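Local coordinates for DUF917 domain-containing protein (Chromobacterium violaceum, PDB 2O3I) that is of unknown function but belongs to the DUF917 family, with the N- and C-terminal domains of S-Me-THD-like proteins, at residues A[317-323]-A[354-360]; A[15-19]-A[329-333]; A[43-49]-A[118-123]. The protein carries 2 engineered substitutions. All blocks are in the same frame, centred on the assembly; numbering follows the deposited sequence.

Contact 1. Residues A[317-323]-A[354-360]; sequences PDAISYF and AVIALPA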
ATOM      1  N   PRO A 317      28.910   4.801   3.249  1.00 27.55           N
ATOM      2  CA  PRO A 317      28.748   4.706   1.794  1.00 26.98           C
ATOM      3  C   PRO A 317      29.822   3.971   1.001  1.00 25.40           C
ATOM      4  O   PRO A 317      29.601   3.622  -0.152  1.00 25.83           O
ATOM      5  CB  PRO A 317      28.619   6.167   1.372  1.00 26.44           C
ATOM      6  CG  PRO A 317      29.506   6.871   2.356  1.00 26.69           C
ATOM      7  CD  PRO A 317      29.098   6.207   3.658  1.00 27.19           C
ATOM      8  N   ASP A 318      30.986   3.738   1.594  1.00 25.67           N
ATOM      9  CA  ASP A 318      32.027   3.020   0.869  1.00 25.66           C
ATOM     10  C   ASP A 318      31.500   1.656   0.442  1.00 25.63           C
ATOM     11  O   ASP A 318      30.847   0.956   1.221  1.00 23.99           O
ATOM     12  CB  ASP A 318      33.286   2.824   1.726  1.00 25.45           C
ATOM     13  CG  ASP A 318      34.033   4.119   1.984  1.00 27.23           C
ATOM     14  OD1 ASP A 318      33.848   5.091   1.219  1.00 25.61           O
ATOM     15  OD2 ASP A 318      34.825   4.156   2.947  1.00 28.34           O
ATOM     16  N   ALA A 319      31.783   1.283  -0.800  1.00 25.62           N
ATOM     17  CA  ALA A 319      31.343  -0.003  -1.312  1.00 24.68           C
ATOM     18  C   ALA A 319      32.247  -1.109  -0.776  1.00 23.28           C
ATOM     19  O   ALA A 319      33.433  -0.896  -0.524  1.00 21.28           O
ATOM     20  CB  ALA A 319      31.371  -0.003  -2.834  1.00 23.78           C
ATOM     21  N   ILE A 320      31.665  -2.290  -0.609  1.00 22.16           N
ATOM     22  CA  ILE A 320      32.376  -3.459  -0.120  1.00 21.97           C
ATOM     23  C   ILE A 320      32.070  -4.520  -1.150  1.00 22.75           C
ATOM     24  O   ILE A 320      30.903  -4.845  -1.380  1.00 24.25           O
ATOM     25  CB  ILE A 320      31.846  -3.869   1.271  1.00 21.54           C
ATOM     26  CG1 ILE A 320      32.241  -2.797   2.289  1.00 20.61           C
ATOM     27  CG2 ILE A 320      32.393  -5.229   1.672  1.00 17.71           C
ATOM     28  CD1 ILE A 320      31.477  -2.864   3.603  1.00 19.77           C
ATOM     29  N   SER A 321      33.111  -5.039  -1.794  1.00 22.74           N
ATOM     30  CA  SER A 321      32.916  -6.039  -2.838  1.00 25.95           C
ATOM     31  C   SER A 321      33.897  -7.194  -2.776  1.00 25.20           C
ATOM     32  O   SER A 321      35.055  -7.027  -2.396  1.00 25.92           O
ATOM     33  CB  SER A 321      33.013  -5.386  -4.223  1.00 25.83           C
ATOM     34  OG  SER A 321      31.989  -4.434  -4.400  1.00 29.44           O
ATOM     35  N   TYR A 322      33.424  -8.363  -3.184  1.00 25.22           N
ATOM     36  CA  TYR A 322      34.242  -9.561  -3.176  1.00 25.30           C
ATOM     37  C   TYR A 322      34.978  -9.713  -4.499  1.00 25.72           C
ATOM     38  O   TYR A 322      34.568  -9.167  -5.532  1.00 24.12           O
ATOM     39  CB  TYR A 322      33.373 -10.808  -2.984  1.00 23.40           C
ATOM     40  CG  TYR A 322      32.365 -10.731  -1.863  1.00 26.35           C
ATOM     41  CD1 TYR A 322      32.774 -10.623  -0.535  1.00 26.95           C
ATOM     42  CD2 TYR A 322      30.997 -10.760  -2.136  1.00 26.73           C
ATOM     43  CE1 TYR A 322      31.842 -10.543   0.495  1.00 27.45           C
ATOM     44  CE2 TYR A 322      30.057 -10.682  -1.117  1.00 26.07           C
ATOM     45  CZ  TYR A 322      30.485 -10.570   0.195  1.00 27.77           C
ATOM     46  OH  TYR A 322      29.561 -10.459   1.202  1.00 27.59           O
ATOM     47  N   PHE A 323      36.081 -10.448  -4.443  1.00 25.58           N
ATOM     48  CA  PHE A 323      36.839 -10.781  -5.628  1.00 26.46           C
ATOM     49  C   PHE A 323      37.352 -12.196  -5.425  1.00 28.29           C
ATOM     50  O   PHE A 323      38.174 -12.463  -4.546  1.00 27.15           O
ATOM     51  CB  PHE A 323      38.014  -9.835  -5.900  1.00 25.65           C
ATOM     52  CG  PHE A 323      38.690 -10.119  -7.219  1.00 27.51           C
ATOM     53  CD1 PHE A 323      39.633 -11.145  -7.335  1.00 26.40           C
ATOM     54  CD2 PHE A 323      38.280  -9.457  -8.377  1.00 28.46           C
ATOM     55  CE1 PHE A 323      40.146 -11.515  -8.583  1.00 26.67           C
ATOM     56  CE2 PHE A 323      38.791  -9.822  -9.636  1.00 27.00           C
ATOM     57  CZ  PHE A 323      39.721 -10.852  -9.736  1.00 26.57           C
ATOM     58  N   ALA A 354      38.624 -12.328  -1.810  1.00 34.50           N
ATOM     59  CA  ALA A 354      39.079 -11.132  -1.122  1.00 32.08           C
ATOM     60  C   ALA A 354      37.921 -10.159  -0.957  1.00 31.24           C
ATOM     61  O   ALA A 354      36.890 -10.278  -1.622  1.00 28.81           O
ATOM     62  CB  ALA A 354      40.193 -10.470  -1.905  1.00 30.50           C
ATOM     63  N   VAL A 355      38.104  -9.200  -0.061  1.00 29.94           N
ATOM     64  CA  VAL A 355      37.101  -8.181   0.191  1.00 29.46           C
ATOM     65  C   VAL A 355      37.754  -6.845  -0.131  1.00 29.96           C
ATOM     66  O   VAL A 355      38.786  -6.486   0.448  1.00 28.84           O
ATOM     67  CB  VAL A 355      36.643  -8.189   1.661  1.00 30.84           C
ATOM     68  CG1 VAL A 355      35.571  -7.126   1.877  1.00 30.42           C
ATOM     69  CG2 VAL A 355      36.122  -9.579   2.040  1.00 28.17           C
ATOM     70  N   ILE A 356      37.158  -6.122  -1.073  1.00 29.75           N
ATOM     71  CA  ILE A 356      37.673  -4.831  -1.494  1.00 28.51           C
ATOM     72  C   ILE A 356      36.702  -3.708  -1.163  1.00 28.17           C
ATOM     73  O   ILE A 356      35.492  -3.844  -1.327  1.00 28.26           O
ATOM     74  CB  ILE A 356      37.959  -4.822  -3.016  1.00 29.17           C
ATOM     75  CG1 ILE A 356      39.102  -5.792  -3.326  1.00 29.84           C
ATOM     76  CG2 ILE A 356      38.324  -3.413  -3.485  1.00 27.96           C
ATOM     77  CD1 ILE A 356      39.405  -5.958  -4.810  1.00 30.46           C
ATOM     78  N   ALA A 357      37.247  -2.601  -0.673  1.00 27.58           N
ATOM     79  CA  ALA A 357      36.432  -1.444  -0.349  1.00 25.57           C
ATOM     80  C   ALA A 357      36.696  -0.387  -1.412  1.00 23.55           C
ATOM     81  O   ALA A 357      37.831  -0.191  -1.842  1.00 23.20           O
ATOM     82  CB  ALA A 357      36.792  -0.907   1.034  1.00 23.07           C
ATOM     83  N   LEU A 358      35.638   0.272  -1.854  1.00 23.28           N
ATOM     84  CA  LEU A 358      35.771   1.324  -2.841  1.00 24.15           C
ATOM     85  C   LEU A 358      35.301   2.616  -2.185  1.00 24.91           C
ATOM     86  O   LEU A 358      34.227   2.672  -1.571  1.00 24.33           O
ATOM     87  CB  LEU A 358      34.916   1.021  -4.077  1.00 24.51           C
ATOM     88  CG  LEU A 358      35.160  -0.299  -4.820  1.00 25.22           C
ATOM     89  CD1 LEU A 358      34.125  -0.449  -5.944  1.00 24.72           C
ATOM     90  CD2 LEU A 358      36.584  -0.338  -5.373  1.00 24.20           C
ATOM     91  N   PRO A 359      36.111   3.672  -2.277  1.00 26.05           N
ATOM     92  CA  PRO A 359      35.683   4.927  -1.661  1.00 26.34           C
ATOM     93  C   PRO A 359      34.382   5.428  -2.283  1.00 26.85           C
ATOM     94  O   PRO A 359      34.219   5.425  -3.507  1.00 25.91           O
ATOM     95  CB  PRO A 359      36.875   5.856  -1.903  1.00 27.92           C
ATOM     96  CG  PRO A 359      37.565   5.247  -3.105  1.00 29.51           C
ATOM     97  CD  PRO A 359      37.472   3.780  -2.823  1.00 26.77           C
ATOM     98  N   ALA A 360      33.443   5.831  -1.437  1.00 25.43           N
ATOM     99  CA  ALA A 360      32.166   6.317  -1.930  1.00 26.30           C
ATOM    100  C   ALA A 360      32.374   7.535  -2.818  1.00 25.68           C
ATOM    101  O   ALA A 360      33.328   8.284  -2.630  1.00 27.22           O
ATOM    102  CB  ALA A 360      31.262   6.669  -0.767  1.00 26.78           C
TER
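Ser321 and Ile356 face each other as a hydrogen-bonded antiparallel pair: Ser321 N reaches Ile356 O at 2.7 Å and Ile356 N returns to Ser321 O at 2.6 Å, the second bond nearly straight at 173°. Ala319 with Leu358 and Phe323 with Ala354 repeat this double exchange on either side of it. In the non-hydrogen-bonded pair between, Ile320 CA and Ala357 CA close to 4.5 Å; there Ala357 CA directs its C-H at Ala319 O, 3.1 Å away. On one face of the sheet, Ile320 and Val355 lie alongside with parallel headings and touch through CG2 and CG1 at 3.7 Å, both methyls standing anti to their own backbone N. The other face carries Ala319 CB against Leu358 CB, 3.9 Å apart. Beyond the Ala319-Leu358 pair, Ala360 N binds Asp318 OD1 at 2.8 Å from the anti side of the carboxylate.

A second shell holds the polar groups. Tyr386 OH also binds Asp318 OD1, while Val389 N takes OD2, so the carboxylate is gripped at both oxygens. Ser321 OG turns to Phe19 O and Tyr322 OH to Asn334 ND2. Met247 and Leu251 of helix 244-255 cover Ile356 and Leu358. The arrangement is a regular antiparallel ladder within the antiparallel sheet of the C-terminal S-Me-THD-like domain.

Contact 2. Residues A[15-19]-A[329-333]; sequences QGACF and QHVFS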
ATOM      1  N   GLN A  15      28.397  -7.730 -15.312  1.00 23.93           N
ATOM      2  CA  GLN A  15      29.532  -8.189 -14.511  1.00 24.81           C
ATOM      3  C   GLN A  15      30.165  -7.019 -13.775  1.00 23.12           C
ATOM      4  O   GLN A  15      30.383  -7.074 -12.561  1.00 19.25           O
ATOM      5  CB  GLN A  15      30.600  -8.837 -15.392  1.00 27.43           C
ATOM      6  CG  GLN A  15      30.210 -10.166 -16.015  1.00 32.95           C
ATOM      7  CD  GLN A  15      31.196 -11.271 -15.681  1.00 35.12           C
ATOM      8  OE1 GLN A  15      31.326 -12.246 -16.420  1.00 37.48           O
ATOM      9  NE2 GLN A  15      31.887 -11.128 -14.554  1.00 35.04           N
ATOM     10  N   GLY A  16      30.462  -5.964 -14.531  1.00 22.25           N
ATOM     11  CA  GLY A  16      31.077  -4.784 -13.957  1.00 21.05           C
ATOM     12  C   GLY A  16      30.159  -4.127 -12.949  1.00 21.28           C
ATOM     13  O   GLY A  16      30.603  -3.725 -11.874  1.00 20.88           O
ATOM     14  N   ALA A  17      28.878  -4.033 -13.297  1.00 19.67           N
ATOM     15  CA  ALA A  17      27.874  -3.415 -12.432  1.00 20.34           C
ATOM     16  C   ALA A  17      27.714  -4.188 -11.130  1.00 19.79           C
ATOM     17  O   ALA A  17      27.433  -3.597 -10.085  1.00 18.23           O
ATOM     18  CB  ALA A  17      26.520  -3.319 -13.161  1.00 16.81           C
ATOM     19  N   CYS A  18      27.882  -5.507 -11.208  1.00 20.20           N
ATOM     20  CA  CYS A  18      27.777  -6.369 -10.035  1.00 21.75           C
ATOM     21  C   CYS A  18      28.887  -5.990  -9.053  1.00 23.33           C
ATOM     22  O   CYS A  18      28.642  -5.844  -7.853  1.00 25.39           O
ATOM     23  CB  CYS A  18      27.909  -7.844 -10.443  1.00 21.62           C
ATOM     24  SG  CYS A  18      27.875  -9.043  -9.054  1.00 23.55           S
ATOM     25  N   PHE A  19      30.105  -5.825  -9.562  1.00 21.50           N
ATOM     26  CA  PHE A  19      31.218  -5.448  -8.706  1.00 23.01           C
ATOM     27  C   PHE A  19      30.990  -4.056  -8.105  1.00 23.99           C
ATOM     28  O   PHE A  19      31.338  -3.812  -6.953  1.00 25.08           O
ATOM     29  CB  PHE A  19      32.540  -5.474  -9.485  1.00 23.26           C
ATOM     30  CG  PHE A  19      33.747  -5.190  -8.631  1.00 25.01           C
ATOM     31  CD1 PHE A  19      34.224  -6.148  -7.741  1.00 23.83           C
ATOM     32  CD2 PHE A  19      34.367  -3.941  -8.670  1.00 23.64           C
ATOM     33  CE1 PHE A  19      35.299  -5.864  -6.898  1.00 23.86           C
ATOM     34  CE2 PHE A  19      35.439  -3.650  -7.831  1.00 23.14           C
ATOM     35  CZ  PHE A  19      35.904  -4.611  -6.942  1.00 24.77           C
ATOM     36  N   GLN A 329      34.135 -16.855 -12.817  1.00 42.10           N
ATOM     37  CA  GLN A 329      33.435 -15.727 -12.218  1.00 39.03           C
ATOM     38  C   GLN A 329      34.239 -15.157 -11.058  1.00 35.79           C
ATOM     39  O   GLN A 329      34.512 -15.846 -10.078  1.00 35.18           O
ATOM     40  CB  GLN A 329      32.049 -16.166 -11.737  1.00 39.53           C
ATOM     41  CG  GLN A 329      31.120 -15.017 -11.355  1.00 42.63           C
ATOM     42  CD  GLN A 329      30.978 -13.986 -12.460  1.00 43.87           C
ATOM     43  OE1 GLN A 329      30.639 -14.318 -13.598  1.00 46.38           O
ATOM     44  NE2 GLN A 329      31.233 -12.724 -12.130  1.00 45.03           N
ATOM     45  N   HIS A 330      34.611 -13.888 -11.180  1.00 34.51           N
ATOM     46  CA  HIS A 330      35.399 -13.201 -10.165  1.00 31.28           C
ATOM     47  C   HIS A 330      34.554 -12.338  -9.237  1.00 29.48           C
ATOM     48  O   HIS A 330      34.912 -12.154  -8.071  1.00 27.30           O
ATOM     49  CB  HIS A 330      36.459 -12.324 -10.839  1.00 31.50           C
ATOM     50  CG  HIS A 330      37.405 -13.085 -11.720  1.00 35.30           C
ATOM     51  ND1 HIS A 330      38.225 -14.087 -11.245  1.00 35.11           N
ATOM     52  CD2 HIS A 330      37.665 -12.985 -13.047  1.00 35.29           C
ATOM     53  CE1 HIS A 330      38.950 -14.571 -12.239  1.00 35.07           C
ATOM     54  NE2 HIS A 330      38.628 -13.919 -13.342  1.00 38.24           N
ATOM     55  N   VAL A 331      33.446 -11.808  -9.758  1.00 28.28           N
ATOM     56  CA  VAL A 331      32.556 -10.940  -8.984  1.00 26.56           C
ATOM     57  C   VAL A 331      31.182 -11.552  -8.683  1.00 27.98           C
ATOM     58  O   VAL A 331      30.553 -12.189  -9.531  1.00 24.01           O
ATOM     59  CB  VAL A 331      32.368  -9.567  -9.686  1.00 24.43           C
ATOM     60  CG1 VAL A 331      33.724  -8.930  -9.915  1.00 24.12           C
ATOM     61  CG2 VAL A 331      31.615  -9.733 -11.014  1.00 22.73           C
ATOM     62  N   PHE A 332      30.722 -11.340  -7.453  1.00 30.16           N
ATOM     63  CA  PHE A 332      29.451 -11.885  -7.001  1.00 30.57           C
ATOM     64  C   PHE A 332      28.704 -10.920  -6.093  1.00 30.84           C
ATOM     65  O   PHE A 332      29.311 -10.179  -5.319  1.00 30.14           O
ATOM     66  CB  PHE A 332      29.679 -13.162  -6.186  1.00 31.86           C
ATOM     67  CG  PHE A 332      30.248 -14.308  -6.962  1.00 33.19           C
ATOM     68  CD1 PHE A 332      29.412 -15.320  -7.436  1.00 34.73           C
ATOM     69  CD2 PHE A 332      31.618 -14.409  -7.178  1.00 33.80           C
ATOM     70  CE1 PHE A 332      29.932 -16.418  -8.115  1.00 35.97           C
ATOM     71  CE2 PHE A 332      32.154 -15.502  -7.857  1.00 35.38           C
ATOM     72  CZ  PHE A 332      31.310 -16.511  -8.326  1.00 37.33           C
ATOM     73  N   SER A 333      27.380 -10.939  -6.190  1.00 30.47           N
ATOM     74  CA  SER A 333      26.552 -10.138  -5.304  1.00 29.86           C
ATOM     75  C   SER A 333      26.283 -11.150  -4.190  1.00 28.65           C
ATOM     76  O   SER A 333      26.484 -12.349  -4.386  1.00 27.44           O
ATOM     77  CB  SER A 333      25.226  -9.756  -5.967  1.00 29.55           C
ATOM     78  OG  SER A 333      24.376 -10.887  -6.083  1.00 30.53           O
TER
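Val331 lays its CG1 methyl against Phe19, 3.6 Å from CD1 and 3.7 Å from CB, with the two side chains crossing at about a right angle. This is helix-on-loop packing: the last turn of helix 10-19, in the N-terminal S-Me-THD-like region, is buried against an irregular connection of the C-terminal region that leads into helix 334-337. Val331 is the wedge. With CG1 anti to the carbonyl carbon (chi1 -56°), the other methyl, CG2, stands between the backbone N and the carbonyl carbon and is sent to the helix backbone, where it comes within 3.3 Å of Gln15 O. Leu232 and Leu236 of helix 225-237 lie against Phe19 and Val331 respectively, adding to the apolar surroundings.

At the Gln329 end of the loop, the side chains of Gln15 and Gln329 approach from opposite directions, their amide planes 42° apart. Gln329 folds back at chi2, and its NE2 donates to Val331 O at 2.7 Å, reaching a lone pair in the carbonyl plane. Its OE1 is taken by Arg32 NH2, so both ends of this amide are engaged and its rotation is fixed. The same bent chain lays Gln329 CG over one face of the Phe332 ring.

The opposite end of the loop is met by Cys18. Ser333 is the N-cap of helix 334-337, its side chain capping a backbone N just beyond it; its OG also hydrogen-bonds Asp336 OD1. With the thiol anti to the backbone N of Cys18 (chi1 177°), SG is carried to the Phe332–Ser333 peptide, 3.6 Å from Phe332 C and 3.5 Å from Ser333 N.

Contact 3. Residues A[43-49]-A[118-123]; sequences YYPTDKV and SLVAAK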
ATOM      1  N   TYR A  43       9.122  -8.575 -29.754  1.00 29.59           N
ATOM      2  CA  TYR A  43       9.200  -7.848 -28.489  1.00 30.13           C
ATOM      3  C   TYR A  43      10.132  -6.624 -28.535  1.00 29.64           C
ATOM      4  O   TYR A  43       9.708  -5.521 -28.197  1.00 30.14           O
ATOM      5  CB  TYR A  43       9.612  -8.802 -27.363  1.00 29.37           C
ATOM      6  CG  TYR A  43       9.409  -8.250 -25.961  1.00 32.42           C
ATOM      7  CD1 TYR A  43      10.359  -7.408 -25.369  1.00 30.94           C
ATOM      8  CD2 TYR A  43       8.267  -8.580 -25.220  1.00 32.20           C
ATOM      9  CE1 TYR A  43      10.178  -6.916 -24.071  1.00 33.10           C
ATOM     10  CE2 TYR A  43       8.075  -8.088 -23.924  1.00 33.30           C
ATOM     11  CZ  TYR A  43       9.035  -7.262 -23.358  1.00 33.64           C
ATOM     12  OH  TYR A  43       8.862  -6.800 -22.078  1.00 35.50           O
ATOM     13  N   TYR A  44      11.384  -6.808 -28.953  1.00 28.15           N
ATOM     14  CA  TYR A  44      12.327  -5.690 -29.033  1.00 27.66           C
ATOM     15  C   TYR A  44      12.473  -5.192 -30.468  1.00 28.49           C
ATOM     16  O   TYR A  44      13.102  -5.844 -31.301  1.00 28.21           O
ATOM     17  CB  TYR A  44      13.704  -6.099 -28.498  1.00 24.08           C
ATOM     18  CG  TYR A  44      13.722  -6.446 -27.027  1.00 23.62           C
ATOM     19  CD1 TYR A  44      13.821  -7.775 -26.605  1.00 22.33           C
ATOM     20  CD2 TYR A  44      13.636  -5.445 -26.051  1.00 21.32           C
ATOM     21  CE1 TYR A  44      13.838  -8.103 -25.247  1.00 20.95           C
ATOM     22  CE2 TYR A  44      13.649  -5.761 -24.691  1.00 21.29           C
ATOM     23  CZ  TYR A  44      13.749  -7.096 -24.300  1.00 20.74           C
ATOM     24  OH  TYR A  44      13.729  -7.425 -22.970  1.00 21.25           O
ATOM     25  N   PRO A  45      11.902  -4.017 -30.776  1.00 29.15           N
ATOM     26  CA  PRO A  45      12.002  -3.488 -32.141  1.00 30.98           C
ATOM     27  C   PRO A  45      13.423  -3.096 -32.541  1.00 31.41           C
ATOM     28  O   PRO A  45      13.691  -2.811 -33.703  1.00 31.63           O
ATOM     29  CB  PRO A  45      11.039  -2.303 -32.120  1.00 28.41           C
ATOM     30  CG  PRO A  45      11.182  -1.801 -30.710  1.00 30.81           C
ATOM     31  CD  PRO A  45      11.187  -3.076 -29.895  1.00 28.80           C
ATOM     32  N   THR A  46      14.341  -3.086 -31.581  1.00 33.53           N
ATOM     33  CA  THR A  46      15.713  -2.735 -31.897  1.00 34.25           C
ATOM     34  C   THR A  46      16.728  -3.540 -31.090  1.00 35.32           C
ATOM     35  O   THR A  46      16.455  -3.994 -29.978  1.00 34.87           O
ATOM     36  CB  THR A  46      15.958  -1.210 -31.732  1.00 34.08           C
ATOM     37  OG1 THR A  46      17.280  -0.898 -32.168  1.00 35.08           O
ATOM     38  CG2 THR A  46      15.788  -0.777 -30.292  1.00 34.66           C
ATOM     39  N   ASP A  47      17.901  -3.699 -31.692  1.00 36.33           N
ATOM     40  CA  ASP A  47      19.019  -4.470 -31.159  1.00 37.80           C
ATOM     41  C   ASP A  47      20.052  -3.576 -30.473  1.00 36.70           C
ATOM     42  O   ASP A  47      20.937  -4.055 -29.765  1.00 34.77           O
ATOM     43  CB  ASP A  47      19.677  -5.200 -32.339  1.00 40.90           C
ATOM     44  CG  ASP A  47      20.265  -6.527 -31.953  1.00 46.68           C
ATOM     45  OD1 ASP A  47      19.594  -7.273 -31.207  1.00 50.38           O
ATOM     46  OD2 ASP A  47      21.389  -6.838 -32.411  1.00 49.99           O
ATOM     47  N   LYS A  48      19.933  -2.274 -30.697  1.00 36.84           N
ATOM     48  CA  LYS A  48      20.864  -1.298 -30.151  1.00 36.83           C
ATOM     49  C   LYS A  48      20.238  -0.424 -29.073  1.00 36.15           C
ATOM     50  O   LYS A  48      19.087  -0.002 -29.187  1.00 36.25           O
ATOM     51  CB  LYS A  48      21.398  -0.417 -31.284  1.00 39.71           C
ATOM     52  CG  LYS A  48      22.164  -1.191 -32.359  1.00 45.11           C
ATOM     53  CD  LYS A  48      22.490  -0.316 -33.570  1.00 48.02           C
ATOM     54  CE  LYS A  48      23.546  -0.966 -34.463  1.00 48.88           C
ATOM     55  NZ  LYS A  48      23.193  -2.367 -34.837  1.00 52.38           N
ATOM     56  N   VAL A  49      21.012  -0.156 -28.029  1.00 34.31           N
ATOM     57  CA  VAL A  49      20.554   0.665 -26.921  1.00 33.57           C
ATOM     58  C   VAL A  49      21.341   1.967 -26.876  1.00 32.45           C
ATOM     59  O   VAL A  49      22.552   1.974 -26.648  1.00 30.91           O
ATOM     60  CB  VAL A  49      20.719  -0.079 -25.574  1.00 34.05           C
ATOM     61  CG1 VAL A  49      20.321   0.827 -24.428  1.00 33.45           C
ATOM     62  CG2 VAL A  49      19.865  -1.343 -25.565  1.00 34.75           C
ATOM     63  N   SER A 118      18.185  -0.578 -19.783  1.00 20.04           N
ATOM     64  CA  SER A 118      18.549  -0.756 -21.176  1.00 20.90           C
ATOM     65  C   SER A 118      17.447  -1.453 -21.977  1.00 20.71           C
ATOM     66  O   SER A 118      17.092  -1.029 -23.075  1.00 21.03           O
ATOM     67  CB  SER A 118      19.849  -1.555 -21.272  1.00 21.62           C
ATOM     68  OG  SER A 118      20.937  -0.825 -20.725  1.00 24.80           O
ATOM     69  N   LEU A 119      16.908  -2.527 -21.422  1.00 19.34           N
ATOM     70  CA  LEU A 119      15.868  -3.270 -22.100  1.00 19.75           C
ATOM     71  C   LEU A 119      14.609  -2.427 -22.274  1.00 19.76           C
ATOM     72  O   LEU A 119      13.953  -2.497 -23.318  1.00 19.19           O
ATOM     73  CB  LEU A 119      15.558  -4.560 -21.331  1.00 17.65           C
ATOM     74  CG  LEU A 119      16.715  -5.563 -21.240  1.00 19.10           C
ATOM     75  CD1 LEU A 119      16.260  -6.805 -20.480  1.00 15.48           C
ATOM     76  CD2 LEU A 119      17.197  -5.929 -22.645  1.00 16.45           C
ATOM     77  N   VAL A 120      14.281  -1.628 -21.261  1.00 17.88           N
ATOM     78  CA  VAL A 120      13.102  -0.780 -21.328  1.00 18.76           C
ATOM     79  C   VAL A 120      13.259   0.299 -22.407  1.00 21.47           C
ATOM     80  O   VAL A 120      12.326   0.561 -23.174  1.00 20.35           O
ATOM     81  CB  VAL A 120      12.813  -0.118 -19.964  1.00 18.45           C
ATOM     82  CG1 VAL A 120      11.710   0.922 -20.113  1.00 14.75           C
ATOM     83  CG2 VAL A 120      12.396  -1.181 -18.947  1.00 13.73           C
ATOM     84  N   ALA A 121      14.437   0.913 -22.467  1.00 21.70           N
ATOM     85  CA  ALA A 121      14.714   1.949 -23.460  1.00 24.96           C
ATOM     86  C   ALA A 121      14.607   1.371 -24.880  1.00 26.09           C
ATOM     87  O   ALA A 121      14.010   1.980 -25.767  1.00 27.33           O
ATOM     88  CB  ALA A 121      16.110   2.531 -23.232  1.00 22.11           C
ATOM     89  N   ALA A 122      15.190   0.195 -25.084  1.00 27.05           N
ATOM     90  CA  ALA A 122      15.152  -0.469 -26.385  1.00 29.55           C
ATOM     91  C   ALA A 122      13.713  -0.760 -26.783  1.00 30.58           C
ATOM     92  O   ALA A 122      13.339  -0.630 -27.945  1.00 32.66           O
ATOM     93  CB  ALA A 122      15.940  -1.772 -26.328  1.00 28.26           C
ATOM     94  N   LYS A 123      12.913  -1.157 -25.801  1.00 30.60           N
ATOM     95  CA  LYS A 123      11.516  -1.486 -26.016  1.00 30.34           C
ATOM     96  C   LYS A 123      10.629  -0.274 -26.313  1.00 30.65           C
ATOM     97  O   LYS A 123       9.706  -0.353 -27.122  1.00 30.62           O
ATOM     98  CB  LYS A 123      10.981  -2.220 -24.784  1.00 32.00           C
ATOM     99  CG  LYS A 123       9.490  -2.537 -24.812  1.00 32.38           C
ATOM    100  CD  LYS A 123       9.137  -3.545 -25.899  1.00 36.24           C
ATOM    101  CE  LYS A 123       7.669  -3.965 -25.824  1.00 34.40           C
ATOM    102  NZ  LYS A 123       7.340  -4.888 -26.932  1.00 33.52           N
TER
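The side chain of Lys123 reaches from its helix to Tyr43. Its CB lies loosely beside Tyr44 CD2, at 4.4 Å; CG then extends anti to the backbone N, and a bend at chi2 (66°) swings the remaining chain toward the Tyr43 ring and carbonyl. CD comes 4.0 Å from Tyr43 CE1, and CE stands over the same ring face in a CH-pi contact. At the tip, NZ does two jobs: it donates to a lone pair of Tyr43 O at 2.8 Å, in the carbonyl plane, and it sits above the ring centre, 4.1 Å from the centroid and 12° off the normal, as a cation-pi partner. The ammonium group thus probably gains from both the backbone oxygen and the aromatic face of one residue. Asn81 OD1 binds Tyr43 OH, anchoring the far end of that ring.

Tyr44 presents its ring edge to the helix. Leu119 O lies in the ring plane, 3.6 Å from Tyr44 CE2, and the hydroxyl end rests on the leucine branches, with OH 3.6 Å from Leu119 CD1. One ring face of Tyr44 is covered by Tyr43 CD1. Farther along the loop, Thr46 CG2 abuts Ala122 O at 3.4 Å, and Val49 sets CG2 against Ala122 CB.

The loop 43-49 therefore drapes along helix 111-124 as it runs into strand 49-52. That helix packs on strand 101-105 through Val120 and Ala121, while Val84 of helix 81-96 touches both Tyr43 and Lys123, and Leu5 of strand 3-5 meets Val49 and Ser118.

From the N terminus, helix 10-19 supplies the first half of contact 2, whose partner at 329-333 arrives more than 300 residues later. Inside that long loop lies contact 3, opening at 43-49 and closing at 118-123, wholly within the N-terminal S-Me-THD-like region. Contact 1 starts at 317-323, before contact 2 has closed, and ends at 354-360 after it, so these two cross. They also touch, Phe323 packing on His330 and Tyr322 on the Phe332 backbone. Contact 2 ties the N-terminal helix to the loop before helix 334-337, and its touch with contact 1 brings that helix against the antiparallel sheet. Contact 3 stands about 32 Å from contact 1, centre to centre, across the chain's middle.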